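Local coordinates for protein predicted ATPase involved in replication control, Cdc46/Mcm family (Methanopyrus kandleri AV19, PDB 3F8T) that is a predicted replication-control ATPase of the Cdc46/Mcm family, probably binding ATP and single-stranded DNA as related helicases do, at residues L76-L81 and P94-R99; V37-F42 and V55-R60. The protein carries 2 engineered substitutions. One frame throughout, in Å; residues are numbered along the deposited sequence.

In the fold
Contacts 1 and 2 lie in the N-terminal Mcm-like region, near one end of the elongated chain; their centres are about 33 and 35 Å from the chain centre, and both are structural packing within that region. Their own centres are about 10 Å apart. Strands 55-58 and 96-99 form a two-stranded parallel sheet: R97 N lies 2.8 Å from V55 O, and R95 O 2.8 Å from V55 N, both probable hydrogen bonds. Contact 2 sets the start of helix 40-47 against the first strand, and contact 1 sets helix 74-88 against the second. F42 touching L81 and L57 touching F98 join the two packings.

Contact 1: L76-L81 and P94-R99; sequences LVEPAL and PRVRFR
The 76-81 part of helix 74-88 passes strand 96-99 with axes 9.1 Å apart and 131° between their N-to-C directions, V77, E78 and L81 touching V96 and F98, and E78 and V96 have the closest CA atoms. No direct hydrogen bond spans the gap; the grip is apolar, with one water bridge. L81 touches both strand residues: its CB packs 3.8 Å from V96 CG2, the two side chains crossing at about a right angle, while L81 CD1 approaches F98 CE2 to 4.1 Å. F98 has CG anti to its carbonyl carbon (chi1 -59°), and the far end of its ring comes in toward the helix. There E78 CG lies at the ring edge, near its plane, 3.9 Å from F98 CE1, and V77 CG1 is another edge neighbour, 4.3 Å from F98 CE2.

This packing belongs to a beta-alpha-beta crossover with two helices in the connection: chain leaving strand 55-58 runs through helices 64-72 and 74-88 before returning as strand 96-99, parallel to and paired with the first. I36 and L33 of helix 30-37 meet L81 as well, so helix 74-88 is packed against another helix besides the sheet.

The E78 chain bends at chi2 (-91°), which turns CD out of an extended course. OE1 forms a salt bridge with R82, one turn on. E78 OE2 accepts from a water at 2.8 Å, and that water in turn accepts from V96 N at 2.6 Å, linking the buried glutamate to the strand backbone.

Contact 2: V37-F42 and V55-R60; sequences VRTESF and VVLDLR
S41 holds OG between its backbone N and carbonyl carbon (chi1 53°), where it meets D58 N, and F42 holds CG anti to its backbone N, beside its carbonyl carbon (chi1 -167°). Both residues lie in the first turn of helix 40-47, whose N-cap is T39: T39 OG1 accepts a weak capping bond from F42 N at 3.4 Å. The same hydroxyl also bonds I36 O at the end of the preceding helix, which ties the two helices together at their junction.

The helix start docks on strand 55-58 through a nearly straight bond, D58 N to S41 OG at 3.0 Å with an N-H...O angle of 174°. S41 OG is hydrogen-bonded to E61 OE1 too, so two groups fix its rotation. Deeper in, V55 CG1 sits over one face of the F42 ring, offset toward the rim and 3.5 Å from F42 CE1, a CH-pi contact. L57 CD1 crosses to T39, 3.8 Å from T39 OG1. V56 O receives a CA-H...O contact from F42 CA at 3.3 Å.

Where the strand ends, D58 forms an Asx turn, D58 OD1 accepting a hydrogen bond from R60 N at 3.0 Å. R60 NH1 makes a salt bridge with D58 OD2 at 3.0 Å, coming from the syn side but somewhat out of the carboxylate plane. An alanine at D58 would probably leave R60 N without OD1, the guanidinium without OD2 and the turn less firmly held, although the backbone bond to S41 needs no carboxylate. In the salt bridge, D58 OD2 lies almost in the guanidinium plane of R60.

Contact 1: L76-L81 and P94-R99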
ATOM      1  N   LEU A  76     -12.101 -27.362 -18.424  1.00 23.31           N
ATOM      2  CA  LEU A  76     -12.071 -28.408 -19.465  1.00 24.02           C
ATOM      3  C   LEU A  76     -10.822 -28.366 -20.337  1.00 23.46           C
ATOM      4  O   LEU A  76     -10.265 -29.408 -20.681  1.00 23.58           O
ATOM      5  CB  LEU A  76     -13.285 -28.280 -20.398  1.00 23.70           C
ATOM      6  CG  LEU A  76     -14.685 -28.396 -19.808  1.00 26.33           C
ATOM      7  CD1 LEU A  76     -15.710 -28.239 -20.920  1.00 26.35           C
ATOM      8  CD2 LEU A  76     -14.848 -29.736 -19.102  1.00 27.51           C
ATOM      9  N   VAL A  77     -10.405 -27.151 -20.697  1.00 23.24           N
ATOM     10  CA  VAL A  77      -9.285 -26.944 -21.630  1.00 23.12           C
ATOM     11  C   VAL A  77      -7.935 -27.250 -20.998  1.00 23.12           C
ATOM     12  O   VAL A  77      -7.114 -27.959 -21.577  1.00 23.32           O
ATOM     13  CB  VAL A  77      -9.314 -25.525 -22.214  1.00 23.31           C
ATOM     14  CG1 VAL A  77      -8.069 -25.243 -23.102  1.00 23.17           C
ATOM     15  CG2 VAL A  77     -10.610 -25.327 -22.986  1.00 23.09           C
ATOM     16  N   GLU A  78      -7.711 -26.729 -19.799  1.00 23.41           N
ATOM     17  CA  GLU A  78      -6.425 -26.914 -19.138  1.00 24.38           C
ATOM     18  C   GLU A  78      -5.962 -28.393 -19.026  1.00 24.30           C
ATOM     19  O   GLU A  78      -4.829 -28.687 -19.367  1.00 23.63           O
ATOM     20  CB  GLU A  78      -6.412 -26.181 -17.787  1.00 25.03           C
ATOM     21  CG  GLU A  78      -5.026 -25.950 -17.203  1.00 29.17           C
ATOM     22  CD  GLU A  78      -4.593 -27.077 -16.295  1.00 33.85           C
ATOM     23  OE1 GLU A  78      -5.397 -28.009 -16.085  1.00 35.03           O
ATOM     24  OE2 GLU A  78      -3.446 -27.037 -15.791  1.00 37.68           O
ATOM     25  N   PRO A  79      -6.812 -29.319 -18.504  1.00 24.85           N
ATOM     26  CA  PRO A  79      -6.341 -30.722 -18.493  1.00 25.09           C
ATOM     27  C   PRO A  79      -6.151 -31.343 -19.881  1.00 24.86           C
ATOM     28  O   PRO A  79      -5.304 -32.241 -20.043  1.00 24.95           O
ATOM     29  CB  PRO A  79      -7.435 -31.465 -17.710  1.00 25.16           C
ATOM     30  CG  PRO A  79      -8.618 -30.616 -17.804  1.00 26.26           C
ATOM     31  CD  PRO A  79      -8.123 -29.192 -17.851  1.00 25.01           C
ATOM     32  N   ALA A  80      -6.922 -30.883 -20.869  1.00 24.14           N
ATOM     33  CA  ALA A  80      -6.738 -31.352 -22.259  1.00 24.52           C
ATOM     34  C   ALA A  80      -5.350 -30.975 -22.759  1.00 24.72           C
ATOM     35  O   ALA A  80      -4.637 -31.794 -23.343  1.00 24.96           O
ATOM     36  CB  ALA A  80      -7.796 -30.759 -23.173  1.00 23.99           C
ATOM     37  N   LEU A  81      -4.976 -29.721 -22.522  1.00 25.22           N
ATOM     38  CA  LEU A  81      -3.652 -29.225 -22.881  1.00 26.58           C
ATOM     39  C   LEU A  81      -2.559 -29.966 -22.121  1.00 27.40           C
ATOM     40  O   LEU A  81      -1.580 -30.384 -22.714  1.00 28.13           O
ATOM     41  CB  LEU A  81      -3.571 -27.704 -22.677  1.00 26.35           C
ATOM     42  CG  LEU A  81      -4.553 -26.888 -23.528  1.00 26.97           C
ATOM     43  CD1 LEU A  81      -4.352 -25.385 -23.339  1.00 28.66           C
ATOM     44  CD2 LEU A  81      -4.444 -27.267 -25.019  1.00 28.62           C
ATOM     45  N   PRO A  94       3.522 -31.725 -16.320  1.00 49.89           N
ATOM     46  CA  PRO A  94       2.906 -30.934 -17.383  1.00 48.14           C
ATOM     47  C   PRO A  94       2.355 -29.640 -16.802  1.00 46.49           C
ATOM     48  O   PRO A  94       1.521 -29.676 -15.896  1.00 46.14           O
ATOM     49  CB  PRO A  94       1.763 -31.835 -17.889  1.00 48.23           C
ATOM     50  CG  PRO A  94       1.922 -33.155 -17.174  1.00 49.07           C
ATOM     51  CD  PRO A  94       2.660 -32.848 -15.915  1.00 49.82           C
ATOM     52  N   ARG A  95       2.846 -28.508 -17.291  1.00 44.33           N
ATOM     53  CA  ARG A  95       2.356 -27.226 -16.816  1.00 42.64           C
ATOM     54  C   ARG A  95       1.864 -26.385 -17.980  1.00 40.82           C
ATOM     55  O   ARG A  95       2.496 -26.329 -19.038  1.00 39.85           O
ATOM     56  CB  ARG A  95       3.427 -26.486 -16.011  1.00 42.94           C
ATOM     57  CG  ARG A  95       4.061 -27.335 -14.912  1.00 44.70           C
ATOM     58  CD  ARG A  95       4.285 -26.555 -13.606  1.00 48.07           C
ATOM     59  NE  ARG A  95       5.123 -25.353 -13.715  1.00 49.96           N
ATOM     60  CZ  ARG A  95       6.257 -25.237 -14.409  1.00 51.04           C
ATOM     61  NH1 ARG A  95       6.754 -26.261 -15.091  1.00 50.85           N
ATOM     62  NH2 ARG A  95       6.905 -24.080 -14.411  1.00 51.92           N
ATOM     63  N   VAL A  96       0.713 -25.757 -17.770  1.00 38.96           N
ATOM     64  CA  VAL A  96       0.070 -24.939 -18.785  1.00 37.42           C
ATOM     65  C   VAL A  96      -0.190 -23.549 -18.220  1.00 36.40           C
ATOM     66  O   VAL A  96      -0.624 -23.397 -17.075  1.00 36.03           O
ATOM     67  CB  VAL A  96      -1.253 -25.596 -19.293  1.00 37.63           C
ATOM     68  CG1 VAL A  96      -2.064 -24.621 -20.139  1.00 36.90           C
ATOM     69  CG2 VAL A  96      -0.943 -26.862 -20.094  1.00 37.34           C
ATOM     70  N   ARG A  97       0.104 -22.536 -19.025  1.00 35.14           N
ATOM     71  CA  ARG A  97      -0.145 -21.160 -18.639  1.00 34.32           C
ATOM     72  C   ARG A  97      -0.997 -20.508 -19.714  1.00 33.05           C
ATOM     73  O   ARG A  97      -0.906 -20.861 -20.896  1.00 33.15           O
ATOM     74  CB  ARG A  97       1.172 -20.396 -18.472  1.00 34.33           C
ATOM     75  CG  ARG A  97       2.105 -20.934 -17.364  1.00 36.71           C
ATOM     76  CD  ARG A  97       1.549 -20.707 -15.948  1.00 38.98           C
ATOM     77  NE  ARG A  97       2.481 -21.155 -14.912  1.00 40.70           N
ATOM     78  CZ  ARG A  97       2.340 -22.264 -14.187  1.00 41.85           C
ATOM     79  NH1 ARG A  97       1.294 -23.060 -14.362  1.00 40.82           N
ATOM     80  NH2 ARG A  97       3.251 -22.574 -13.270  1.00 42.55           N
ATOM     81  N   PHE A  98      -1.827 -19.565 -19.301  1.00 31.81           N
ATOM     82  CA  PHE A  98      -2.600 -18.785 -20.242  1.00 31.20           C
ATOM     83  C   PHE A  98      -2.163 -17.329 -20.144  1.00 31.62           C
ATOM     84  O   PHE A  98      -1.921 -16.811 -19.047  1.00 31.35           O
ATOM     85  CB  PHE A  98      -4.102 -18.911 -19.964  1.00 30.89           C
ATOM     86  CG  PHE A  98      -4.629 -20.324 -20.020  1.00 29.83           C
ATOM     87  CD1 PHE A  98      -4.575 -21.150 -18.893  1.00 29.65           C
ATOM     88  CD2 PHE A  98      -5.216 -20.818 -21.187  1.00 30.39           C
ATOM     89  CE1 PHE A  98      -5.081 -22.462 -18.932  1.00 27.63           C
ATOM     90  CE2 PHE A  98      -5.729 -22.126 -21.238  1.00 30.59           C
ATOM     91  CZ  PHE A  98      -5.654 -22.946 -20.110  1.00 29.85           C
ATOM     92  N   ARG A  99      -2.068 -16.678 -21.299  1.00 31.64           N
ATOM     93  CA  ARG A  99      -1.788 -15.251 -21.365  1.00 31.88           C
ATOM     94  C   ARG A  99      -2.910 -14.589 -22.147  1.00 31.32           C
ATOM     95  O   ARG A  99      -3.632 -15.255 -22.907  1.00 30.66           O
ATOM     96  CB  ARG A  99      -0.437 -14.994 -22.054  1.00 32.29           C
ATOM     97  CG  ARG A  99       0.739 -15.817 -21.503  1.00 35.78           C
ATOM     98  CD  ARG A  99       1.152 -15.367 -20.095  1.00 41.32           C
ATOM     99  NE  ARG A  99       1.795 -16.428 -19.307  1.00 43.52           N
ATOM    100  CZ  ARG A  99       3.100 -16.713 -19.315  1.00 45.43           C
ATOM    101  NH1 ARG A  99       3.941 -16.028 -20.083  1.00 45.87           N
ATOM    102  NH2 ARG A  99       3.572 -17.701 -18.554  1.00 44.25           N
TER
HETATM  103  O   HOH W   1      -0.889 -25.863 -15.704  1.00 36.27           O

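Contact 2: V37-F42 and V55-R60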
ATOM      1  N   VAL A  37      -3.586 -25.423 -30.832  1.00 24.65           N
ATOM      2  CA  VAL A  37      -2.291 -25.977 -31.201  1.00 26.30           C
ATOM      3  C   VAL A  37      -1.638 -25.245 -32.384  1.00 26.44           C
ATOM      4  O   VAL A  37      -0.416 -25.262 -32.533  1.00 26.60           O
ATOM      5  CB  VAL A  37      -2.422 -27.503 -31.466  1.00 26.57           C
ATOM      6  CG1 VAL A  37      -1.176 -28.061 -32.081  1.00 29.32           C
ATOM      7  CG2 VAL A  37      -2.731 -28.210 -30.154  1.00 26.71           C
ATOM      8  N   ARG A  38      -2.455 -24.597 -33.211  1.00 26.20           N
ATOM      9  CA  ARG A  38      -1.948 -23.812 -34.335  1.00 27.00           C
ATOM     10  C   ARG A  38      -1.308 -22.480 -33.924  1.00 27.05           C
ATOM     11  O   ARG A  38      -0.594 -21.869 -34.723  1.00 27.34           O
ATOM     12  CB  ARG A  38      -3.068 -23.531 -35.342  1.00 27.14           C
ATOM     13  CG  ARG A  38      -3.463 -24.674 -36.258  1.00 29.33           C
ATOM     14  CD  ARG A  38      -4.636 -24.171 -37.080  1.00 31.07           C
ATOM     15  NE  ARG A  38      -5.267 -25.146 -37.971  1.00 34.84           N
ATOM     16  CZ  ARG A  38      -6.544 -25.063 -38.356  1.00 36.26           C
ATOM     17  NH1 ARG A  38      -7.314 -24.082 -37.902  1.00 36.06           N
ATOM     18  NH2 ARG A  38      -7.069 -25.972 -39.168  1.00 37.21           N
ATOM     19  N   THR A  39      -1.573 -22.020 -32.699  1.00 27.12           N
ATOM     20  CA  THR A  39      -1.064 -20.729 -32.246  1.00 27.11           C
ATOM     21  C   THR A  39       0.458 -20.734 -32.121  1.00 28.04           C
ATOM     22  O   THR A  39       1.061 -21.772 -31.799  1.00 27.99           O
ATOM     23  CB  THR A  39      -1.682 -20.284 -30.893  1.00 27.06           C
ATOM     24  OG1 THR A  39      -1.382 -21.247 -29.880  1.00 24.62           O
ATOM     25  CG2 THR A  39      -3.196 -20.112 -31.006  1.00 26.13           C
ATOM     26  N   GLU A  40       1.075 -19.578 -32.371  1.00 28.99           N
ATOM     27  CA  GLU A  40       2.534 -19.456 -32.252  1.00 30.75           C
ATOM     28  C   GLU A  40       2.991 -19.709 -30.821  1.00 30.74           C
ATOM     29  O   GLU A  40       3.938 -20.461 -30.610  1.00 31.31           O
ATOM     30  CB  GLU A  40       3.049 -18.097 -32.745  1.00 31.50           C
ATOM     31  CG  GLU A  40       4.405 -18.207 -33.447  1.00 35.51           C
ATOM     32  CD  GLU A  40       5.227 -16.921 -33.400  1.00 41.35           C
ATOM     33  OE1 GLU A  40       4.632 -15.812 -33.419  1.00 44.40           O
ATOM     34  OE2 GLU A  40       6.479 -17.022 -33.337  1.00 42.87           O
ATOM     35  N   SER A  41       2.290 -19.111 -29.853  1.00 31.02           N
ATOM     36  CA  SER A  41       2.579 -19.283 -28.414  1.00 31.03           C
ATOM     37  C   SER A  41       2.693 -20.755 -28.051  1.00 30.90           C
ATOM     38  O   SER A  41       3.662 -21.184 -27.416  1.00 30.58           O
ATOM     39  CB  SER A  41       1.484 -18.634 -27.551  1.00 30.67           C
ATOM     40  OG  SER A  41       0.171 -19.090 -27.907  1.00 31.78           O
ATOM     41  N   PHE A  42       1.701 -21.523 -28.487  1.00 30.37           N
ATOM     42  CA  PHE A  42       1.625 -22.934 -28.163  1.00 30.79           C
ATOM     43  C   PHE A  42       2.727 -23.753 -28.809  1.00 31.52           C
ATOM     44  O   PHE A  42       3.381 -24.535 -28.120  1.00 29.98           O
ATOM     45  CB  PHE A  42       0.266 -23.523 -28.545  1.00 30.20           C
ATOM     46  CG  PHE A  42       0.027 -24.876 -27.962  1.00 30.39           C
ATOM     47  CD1 PHE A  42      -0.562 -25.008 -26.711  1.00 30.81           C
ATOM     48  CD2 PHE A  42       0.404 -26.016 -28.647  1.00 30.77           C
ATOM     49  CE1 PHE A  42      -0.786 -26.262 -26.158  1.00 31.61           C
ATOM     50  CE2 PHE A  42       0.187 -27.272 -28.101  1.00 32.45           C
ATOM     51  CZ  PHE A  42      -0.403 -27.390 -26.852  1.00 30.91           C
ATOM     52  N   VAL A  55       3.867 -24.947 -21.101  1.00 32.94           N
ATOM     53  CA  VAL A  55       3.298 -24.687 -22.407  1.00 31.46           C
ATOM     54  C   VAL A  55       2.374 -23.482 -22.235  1.00 30.80           C
ATOM     55  O   VAL A  55       1.671 -23.371 -21.234  1.00 30.78           O
ATOM     56  CB  VAL A  55       2.580 -25.927 -22.967  1.00 31.84           C
ATOM     57  CG1 VAL A  55       2.120 -25.684 -24.376  1.00 31.11           C
ATOM     58  CG2 VAL A  55       3.540 -27.114 -22.949  1.00 32.78           C
ATOM     59  N   VAL A  56       2.413 -22.563 -23.192  1.00 29.66           N
ATOM     60  CA  VAL A  56       1.730 -21.281 -23.049  1.00 28.79           C
ATOM     61  C   VAL A  56       0.701 -21.095 -24.153  1.00 27.18           C
ATOM     62  O   VAL A  56       1.002 -21.288 -25.332  1.00 27.64           O
ATOM     63  CB  VAL A  56       2.751 -20.093 -23.063  1.00 29.25           C
ATOM     64  CG1 VAL A  56       2.061 -18.772 -23.341  1.00 30.04           C
ATOM     65  CG2 VAL A  56       3.503 -20.009 -21.736  1.00 30.63           C
ATOM     66  N   LEU A  57      -0.521 -20.741 -23.766  1.00 25.05           N
ATOM     67  CA  LEU A  57      -1.533 -20.341 -24.735  1.00 23.73           C
ATOM     68  C   LEU A  57      -1.825 -18.862 -24.569  1.00 22.79           C
ATOM     69  O   LEU A  57      -2.345 -18.450 -23.549  1.00 22.19           O
ATOM     70  CB  LEU A  57      -2.830 -21.158 -24.593  1.00 23.42           C
ATOM     71  CG  LEU A  57      -4.053 -20.708 -25.427  1.00 23.97           C
ATOM     72  CD1 LEU A  57      -3.776 -20.685 -26.943  1.00 21.10           C
ATOM     73  CD2 LEU A  57      -5.247 -21.597 -25.134  1.00 22.98           C
ATOM     74  N   ASP A  58      -1.476 -18.077 -25.587  1.00 22.75           N
ATOM     75  CA  ASP A  58      -1.807 -16.663 -25.606  1.00 22.55           C
ATOM     76  C   ASP A  58      -3.130 -16.510 -26.340  1.00 22.73           C
ATOM     77  O   ASP A  58      -3.207 -16.678 -27.574  1.00 22.09           O
ATOM     78  CB  ASP A  58      -0.703 -15.831 -26.270  1.00 23.14           C
ATOM     79  CG  ASP A  58      -0.907 -14.338 -26.072  1.00 24.62           C
ATOM     80  OD1 ASP A  58      -2.056 -13.889 -26.185  1.00 25.43           O
ATOM     81  OD2 ASP A  58       0.073 -13.605 -25.806  1.00 26.23           O
ATOM     82  N   LEU A  59      -4.166 -16.204 -25.562  1.00 22.84           N
ATOM     83  CA  LEU A  59      -5.539 -16.118 -26.049  1.00 22.80           C
ATOM     84  C   LEU A  59      -5.782 -15.039 -27.097  1.00 23.23           C
ATOM     85  O   LEU A  59      -6.751 -15.115 -27.857  1.00 23.14           O
ATOM     86  CB  LEU A  59      -6.492 -15.919 -24.860  1.00 22.62           C
ATOM     87  CG  LEU A  59      -6.539 -17.115 -23.899  1.00 22.45           C
ATOM     88  CD1 LEU A  59      -7.343 -16.778 -22.641  1.00 24.04           C
ATOM     89  CD2 LEU A  59      -7.109 -18.351 -24.607  1.00 21.94           C
ATOM     90  N   ARG A  60      -4.910 -14.033 -27.151  1.00 23.99           N
ATOM     91  CA  ARG A  60      -5.034 -12.975 -28.168  1.00 24.58           C
ATOM     92  C   ARG A  60      -4.701 -13.511 -29.549  1.00 24.73           C
ATOM     93  O   ARG A  60      -4.984 -12.850 -30.560  1.00 24.19           O
ATOM     94  CB  ARG A  60      -4.061 -11.838 -27.894  1.00 24.92           C
ATOM     95  CG  ARG A  60      -4.183 -11.176 -26.577  1.00 27.03           C
ATOM     96  CD  ARG A  60      -2.748 -11.042 -26.086  1.00 30.75           C
ATOM     97  NE  ARG A  60      -2.589 -10.142 -24.983  1.00 33.23           N
ATOM     98  CZ  ARG A  60      -1.626 -10.249 -24.073  1.00 32.77           C
ATOM     99  NH1 ARG A  60      -0.742 -11.249 -24.108  1.00 32.44           N
ATOM    100  NH2 ARG A  60      -1.576  -9.355 -23.112  1.00 33.23           N
TER